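Local atomic coordinates of putative rhamnosidase (PDB entry 3W5M), a protein that hydrolyses terminal non-reducing alpha-L-rhamnose residues from alpha-L-rhamnosides, including citrus flavonoids and gum arabic, and binds L-rhamnose through a calcium-dependent carbohydrate-binding module. Residues A[302-307]-A[420-426]. Numbering follows the deposited sequence.
Sequences ANQLRH and DWRAASG
Four main-chain hydrogen bonds join strand 303-307 to strand 422-424, which run antiparallel. Q304 N donates to A424 O (2.9 Å) and A424 N to Q304 O (3.0 Å); two residues along, R306 N meets R422 O and R422 N meets R306 O, both at 2.9 Å. Between these hydrogen-bonded pairs lies the non-hydrogen-bonded pair L305-A423, CA atoms 4.5 Å apart. Residues 303-307 and 422-424 are extended, their axes 4.8 Å apart at closest with 155° between N-to-C directions; the chain leaves that conformation at S425 (phi/psi -67/-44) and G426, where phi is positive and a CB would clash with Q304 CD. Water bridges each end: one donates to A302 O (2.7 Å) and S425 O (2.6 Å), the other links H307 ND1 (2.6 Å) with D420 O (2.8 Å). Strands 368-377 and 459-463 extend this antiparallel sheet of the alpha-L-rhamnosidase N-terminal domain, away from the rhamnose and calcium sites. The face carrying Q304, R306, R422 and A424 is mainly polar; there R306 NE hydrogen-bonds to W448 O and its guanidinium forms a salt bridge with D455, whose backbone O accepts a hydrogen bond from R422 NE. W421 (chi1 m) places one indole face against H307 (chi1 t). The imidazole and the five-membered ring form an offset stack, centroids 4.6 Å apart and planes at 14°, while H307 CB sits 3.4 Å from that ring's centroid in a CH-pi contact. L305 (m,p) packs on the same side, its CB 4.1 Å from W421 CE3 and its CG 4.3 Å from A423 CB. Backbone hydrogen bonds thus set the register, while aromatic stacking and apolar packing cover one face.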
ATOM      1  N   ALA A 302     -11.179  11.963  13.779  1.00 19.27           N
ATOM      2  CA  ALA A 302     -11.801  10.626  13.720  1.00 19.54           C
ATOM      3  C   ALA A 302     -12.841  10.633  14.787  1.00 19.14           C
ATOM      4  O   ALA A 302     -12.528  10.391  15.962  1.00 20.14           O
ATOM      5  CB  ALA A 302     -10.813   9.521  13.998  1.00 20.48           C
ATOM      6  N   ASN A 303     -14.064  10.974  14.410  1.00 18.13           N
ATOM      7  CA  ASN A 303     -15.151  11.089  15.411  1.00 17.51           C
ATOM      8  C   ASN A 303     -15.700   9.774  15.900  1.00 16.85           C
ATOM      9  O   ASN A 303     -15.535   8.749  15.262  1.00 17.97           O
ATOM     10  CB  ASN A 303     -16.294  11.945  14.850  1.00 18.34           C
ATOM     11  CG  ASN A 303     -15.907  13.408  14.684  1.00 18.96           C
ATOM     12  OD1 ASN A 303     -15.649  14.108  15.645  1.00 20.34           O
ATOM     13  ND2 ASN A 303     -15.858  13.871  13.449  1.00 18.82           N
ATOM     14  N   GLN A 304     -16.365   9.796  17.057  1.00 17.82           N
ATOM     15  CA  GLN A 304     -17.047   8.640  17.590  1.00 17.63           C
ATOM     16  C   GLN A 304     -18.538   8.619  17.238  1.00 18.63           C
ATOM     17  O   GLN A 304     -19.216   9.626  17.380  1.00 20.52           O
ATOM     18  CB  GLN A 304     -16.895   8.640  19.111  1.00 18.27           C
ATOM     19  CG  GLN A 304     -15.429   8.517  19.547  1.00 19.33           C
ATOM     20  CD  GLN A 304     -15.267   8.553  21.062  1.00 22.59           C
ATOM     21  OE1 GLN A 304     -16.139   9.065  21.800  1.00 24.86           O
ATOM     22  NE2 GLN A 304     -14.128   8.063  21.535  1.00 22.25           N
ATOM     23  N   LEU A 305     -19.022   7.476  16.764  1.00 18.91           N
ATOM     24  CA  LEU A 305     -20.446   7.292  16.429  1.00 20.11           C
ATOM     25  C   LEU A 305     -20.959   6.077  17.182  1.00 20.54           C
ATOM     26  O   LEU A 305     -20.239   5.095  17.337  1.00 21.39           O
ATOM     27  CB  LEU A 305     -20.623   7.136  14.917  1.00 21.01           C
ATOM     28  CG  LEU A 305     -20.526   8.386  14.032  1.00 21.05           C
ATOM     29  CD1 LEU A 305     -19.154   9.024  13.985  1.00 23.48           C
ATOM     30  CD2 LEU A 305     -20.876   7.937  12.606  1.00 23.54           C
ATOM     31  N   ARG A 306     -22.185   6.128  17.701  1.00 20.17           N
ATOM     32  CA  ARG A 306     -22.666   4.987  18.473  1.00 20.37           C
ATOM     33  C   ARG A 306     -24.169   4.882  18.438  1.00 19.69           C
ATOM     34  O   ARG A 306     -24.858   5.872  18.176  1.00 19.90           O
ATOM     35  CB  ARG A 306     -22.245   5.063  19.957  1.00 21.65           C
ATOM     36  CG  ARG A 306     -22.962   6.164  20.736  1.00 21.93           C
ATOM     37  CD  ARG A 306     -22.420   6.283  22.172  1.00 21.37           C
ATOM     38  NE  ARG A 306     -22.336   5.004  22.888  1.00 23.97           N
ATOM     39  CZ  ARG A 306     -23.304   4.469  23.629  1.00 23.29           C
ATOM     40  NH1 ARG A 306     -24.486   5.063  23.715  1.00 23.21           N
ATOM     41  NH2 ARG A 306     -23.089   3.318  24.251  1.00 23.60           N
ATOM     42  N   HIS A 307     -24.629   3.683  18.763  1.00 19.94           N
ATOM     43  CA  HIS A 307     -26.037   3.351  18.824  1.00 22.83           C
ATOM     44  C   HIS A 307     -26.267   2.243  19.847  1.00 22.89           C
ATOM     45  O   HIS A 307     -25.660   1.165  19.742  1.00 21.55           O
ATOM     46  CB  HIS A 307     -26.473   2.876  17.454  1.00 23.14           C
ATOM     47  CG  HIS A 307     -27.901   2.433  17.389  1.00 25.43           C
ATOM     48  ND1 HIS A 307     -28.954   3.248  17.746  1.00 27.95           N
ATOM     49  CD2 HIS A 307     -28.450   1.269  16.971  1.00 26.85           C
ATOM     50  CE1 HIS A 307     -30.094   2.603  17.559  1.00 27.31           C
ATOM     51  NE2 HIS A 307     -29.817   1.395  17.103  1.00 28.77           N
ATOM     52  N   ASP A 420     -30.811   7.571  13.931  1.00 25.74           N
ATOM     53  CA  ASP A 420     -30.903   7.508  15.387  1.00 27.92           C
ATOM     54  C   ASP A 420     -29.514   7.423  16.096  1.00 27.00           C
ATOM     55  O   ASP A 420     -29.426   7.517  17.329  1.00 27.73           O
ATOM     56  CB  ASP A 420     -31.870   6.397  15.833  1.00 35.16           C
ATOM     57  CG  ASP A 420     -31.674   5.050  15.073  1.00 44.46           C
ATOM     58  OD1 ASP A 420     -30.985   4.970  14.002  1.00 46.17           O
ATOM     59  OD2 ASP A 420     -32.260   4.050  15.557  1.00 49.01           O
ATOM     60  N   TRP A 421     -28.429   7.259  15.333  1.00 22.96           N
ATOM     61  CA  TRP A 421     -27.081   7.200  15.931  1.00 21.56           C
ATOM     62  C   TRP A 421     -26.644   8.562  16.477  1.00 20.96           C
ATOM     63  O   TRP A 421     -27.116   9.619  16.037  1.00 22.40           O
ATOM     64  CB  TRP A 421     -26.045   6.700  14.869  1.00 19.03           C
ATOM     65  CG  TRP A 421     -26.124   5.212  14.576  1.00 19.04           C
ATOM     66  CD1 TRP A 421     -27.259   4.477  14.250  1.00 19.72           C
ATOM     67  CD2 TRP A 421     -25.034   4.294  14.532  1.00 19.73           C
ATOM     68  NE1 TRP A 421     -26.931   3.165  14.039  1.00 19.92           N
ATOM     69  CE2 TRP A 421     -25.569   3.022  14.208  1.00 19.88           C
ATOM     70  CE3 TRP A 421     -23.645   4.415  14.756  1.00 18.97           C
ATOM     71  CZ2 TRP A 421     -24.767   1.886  14.084  1.00 19.13           C
ATOM     72  CZ3 TRP A 421     -22.852   3.286  14.619  1.00 19.05           C
ATOM     73  CH2 TRP A 421     -23.410   2.040  14.296  1.00 18.61           C
ATOM     74  N   ARG A 422     -25.710   8.557  17.431  1.00 21.09           N
ATOM     75  CA  ARG A 422     -25.243   9.791  18.040  1.00 21.14           C
ATOM     76  C   ARG A 422     -23.713   9.873  17.922  1.00 19.64           C
ATOM     77  O   ARG A 422     -23.074   8.851  17.802  1.00 19.57           O
ATOM     78  CB  ARG A 422     -25.723   9.848  19.495  1.00 26.05           C
ATOM     79  CG  ARG A 422     -27.249   9.981  19.519  1.00 29.58           C
ATOM     80  CD  ARG A 422     -27.855  10.003  20.899  1.00 35.98           C
ATOM     81  NE  ARG A 422     -27.605  11.239  21.634  1.00 40.19           N
ATOM     82  CZ  ARG A 422     -28.107  12.437  21.338  1.00 45.58           C
ATOM     83  NH1 ARG A 422     -28.886  12.618  20.274  1.00 46.83           N
ATOM     84  NH2 ARG A 422     -27.816  13.467  22.118  1.00 49.84           N
ATOM     85  N   ALA A 423     -23.193  11.088  17.940  1.00 20.19           N
ATOM     86  CA  ALA A 423     -21.789  11.383  17.654  1.00 21.15           C
ATOM     87  C   ALA A 423     -21.168  12.339  18.649  1.00 21.93           C
ATOM     88  O   ALA A 423     -21.854  13.201  19.232  1.00 24.32           O
ATOM     89  CB  ALA A 423     -21.647  11.911  16.225  1.00 18.43           C
ATOM     90  N   ALA A 424     -19.853  12.190  18.845  1.00 20.61           N
ATOM     91  CA  ALA A 424     -19.053  13.078  19.703  1.00 20.58           C
ATOM     92  C   ALA A 424     -17.643  13.119  19.150  1.00 21.09           C
ATOM     93  O   ALA A 424     -17.229  12.180  18.446  1.00 21.15           O
ATOM     94  CB  ALA A 424     -19.029  12.579  21.126  1.00 21.50           C
ATOM     95  N   SER A 425     -16.894  14.162  19.510  1.00 21.92           N
ATOM     96  CA  SER A 425     -15.507  14.313  19.033  1.00 23.84           C
ATOM     97  C   SER A 425     -14.577  13.232  19.595  1.00 24.49           C
ATOM     98  O   SER A 425     -13.786  12.652  18.851  1.00 25.41           O
ATOM     99  CB  SER A 425     -14.989  15.730  19.316  1.00 25.53           C
ATOM    100  OG  SER A 425     -15.266  16.084  20.656  1.00 30.03           O
ATOM    101  N   GLY A 426     -14.683  12.929  20.892  1.00 21.88           N
ATOM    102  CA  GLY A 426     -13.785  11.920  21.483  1.00 22.68           C
ATOM    103  C   GLY A 426     -12.315  12.358  21.448  1.00 20.23           C
ATOM    104  O   GLY A 426     -12.045  13.517  21.248  1.00 20.41           O
TER
HETATM  105  O   HOH W   1     -12.219  10.539  18.630  1.00 22.26           O
HETATM  106  O   HOH W   2     -28.763   5.480  19.071  1.00 39.96           O